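Local coordinates for protein thermosome subunit (Methanococcoides burtonii, PDB 3AQ1) that belongs to the group II chaperonins and probably binds unfolded proteins and helps them fold at the expense of ATP hydrolysis, at residues D249-A252 and Q253-E257. Residues are numbered along the deposited sequence; the frame is centred on the assembly and turned at random.
Sequences DDMA and QYYIE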
loop_
_atom_site.group_PDB
_atom_site.type_symbol
_atom_site.label_atom_id
_atom_site.label_comp_id
_atom_site.label_asym_id
_atom_site.label_seq_id
_atom_site.Cartn_x
_atom_site.Cartn_y
_atom_site.Cartn_z
ATOM N N ASP A 249 -14.503 -24.043 26.321
ATOM C CA ASP A 249 -15.473 -24.888 26.997
ATOM C C ASP A 249 -16.461 -24.090 27.852
ATOM O O ASP A 249 -16.122 -23.048 28.417
ATOM C CB ASP A 249 -14.747 -25.915 27.869
ATOM C CG ASP A 249 -15.709 -26.789 28.649
ATOM O OD1 ASP A 249 -16.091 -26.373 29.758
ATOM O OD2 ASP A 249 -16.101 -27.872 28.152
ATOM N N ASP A 250 -17.682 -24.594 27.962
ATOM C CA ASP A 250 -18.740 -23.894 28.681
ATOM C C ASP A 250 -18.437 -23.673 30.156
ATOM O O ASP A 250 -18.653 -22.582 30.696
ATOM C CB ASP A 250 -20.036 -24.670 28.550
ATOM C CG ASP A 250 -20.606 -24.579 27.179
ATOM O OD1 ASP A 250 -20.899 -25.642 26.584
ATOM O OD2 ASP A 250 -20.740 -23.432 26.704
ATOM N N MET A 251 -17.966 -24.730 30.808
ATOM C CA MET A 251 -17.661 -24.679 32.224
ATOM C C MET A 251 -16.477 -23.739 32.476
ATOM O O MET A 251 -16.506 -22.922 33.388
ATOM C CB MET A 251 -17.384 -26.078 32.752
ATOM C CG MET A 251 -17.472 -26.176 34.256
ATOM S SD MET A 251 -19.153 -26.142 34.899
ATOM C CE MET A 251 -19.864 -27.520 34.001
ATOM N N ALA A 252 -15.446 -23.838 31.646
ATOM C CA ALA A 252 -14.361 -22.874 31.696
ATOM C C ALA A 252 -14.856 -21.436 31.479
ATOM O O ALA A 252 -14.273 -20.486 31.999
ATOM C CB ALA A 252 -13.287 -23.231 30.697
ATOM N N GLN A 253 -15.923 -21.263 30.710
ATOM C CA GLN A 253 -16.452 -19.926 30.531
ATOM C C GLN A 253 -17.106 -19.438 31.808
ATOM O O GLN A 253 -17.078 -18.252 32.112
ATOM C CB GLN A 253 -17.452 -19.881 29.398
ATOM C CG GLN A 253 -16.839 -19.884 28.025
ATOM C CD GLN A 253 -17.882 -19.648 26.970
ATOM O OE1 GLN A 253 -17.849 -20.242 25.902
ATOM N NE2 GLN A 253 -18.831 -18.788 27.279
ATOM N N TYR A 254 -17.689 -20.360 32.562
ATOM C CA TYR A 254 -18.350 -20.008 33.817
ATOM C C TYR A 254 -17.361 -19.484 34.877
ATOM O O TYR A 254 -17.599 -18.459 35.510
ATOM C CB TYR A 254 -19.153 -21.196 34.353
ATOM C CG TYR A 254 -19.775 -20.934 35.702
ATOM C CD1 TYR A 254 -20.811 -20.027 35.836
ATOM C CD2 TYR A 254 -19.314 -21.584 36.847
ATOM C CE1 TYR A 254 -21.377 -19.775 37.062
ATOM C CE2 TYR A 254 -19.875 -21.340 38.076
ATOM C CZ TYR A 254 -20.910 -20.432 38.183
ATOM O OH TYR A 254 -21.493 -20.170 39.405
ATOM N N TYR A 255 -16.251 -20.194 35.049
ATOM C CA TYR A 255 -15.178 -19.781 35.951
ATOM C C TYR A 255 -14.531 -18.473 35.526
ATOM O O TYR A 255 -14.274 -17.595 36.357
ATOM C CB TYR A 255 -14.120 -20.882 36.042
ATOM C CG TYR A 255 -14.670 -22.157 36.619
ATOM C CD1 TYR A 255 -15.550 -22.129 37.693
ATOM C CD2 TYR A 255 -14.310 -23.388 36.101
ATOM C CE1 TYR A 255 -16.067 -23.294 38.228
ATOM C CE2 TYR A 255 -14.817 -24.561 36.632
ATOM C CZ TYR A 255 -15.695 -24.506 37.691
ATOM O OH TYR A 255 -16.198 -25.672 38.212
ATOM N N ILE A 256 -14.258 -18.358 34.229
ATOM C CA ILE A 256 -13.653 -17.160 33.675
ATOM C C ILE A 256 -14.613 -16.007 33.882
ATOM O O ILE A 256 -14.230 -14.915 34.304
ATOM C CB ILE A 256 -13.335 -17.338 32.176
ATOM C CG1 ILE A 256 -12.311 -18.456 31.995
ATOM C CG2 ILE A 256 -12.793 -16.052 31.582
ATOM C CD1 ILE A 256 -11.961 -18.712 30.570
ATOM N N GLU A 257 -15.877 -16.275 33.600
ATOM C CA GLU A 257 -16.929 -15.295 33.781
ATOM C C GLU A 257 -17.030 -14.857 35.239
ATOM O O GLU A 257 -17.118 -13.658 35.538
ATOM C CB GLU A 257 -18.254 -15.882 33.316
ATOM C CG GLU A 257 -19.406 -14.967 33.513
ATOM C CD GLU A 257 -20.084 -15.186 34.825
ATOM O OE1 GLU A 257 -20.542 -16.320 35.072
ATOM O OE2 GLU A 257 -20.165 -14.217 35.604
#
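At the start of helix 250-258, N-capped by D249, the backbone bonds D249 to Q253 and M251 to Y255, and the side chains of M251 and Y255 also meet. The carbonyl O of D249 receives Q253 N at 2.9 Å, while its carboxylate turns back over the helix start: A252 N donates to OD1 at 3.2 Å, nearly straight at 160° and into the anti lone pair, and M251 N adds a weak bond to the same oxygen. The cap thus gives A252 N, and more weakly M251 N, an acceptor where the helix has no earlier carbonyl to offer. Further on, Y254 N bonds D250 O, and Y255 N reaches M251 O at 3.2 Å. One turn apart on the same flank, M251 and Y255 form a Met-aromatic pair: CG of M251 touches CE2 of Y255 at 3.9 Å, and SD stands obliquely off the ring, 5.4 Å from its centroid. With CG anti to the backbone N (chi1 -162°), M251 lays this methylene beside CE2; the bend at chi2 places SD, and chi3 turns only CE. Replacing Y255 with an alanine would probably leave the thioether of M251 without its aromatic partner and R228 without the hydroxyl it hydrogen-bonds. Helix 250-258 is the crossover of a beta-alpha-beta unit between parallel strands 241-244 and 262-264; A252 and Y255 pack on A231 of helix 226-235, with M227 also against A252.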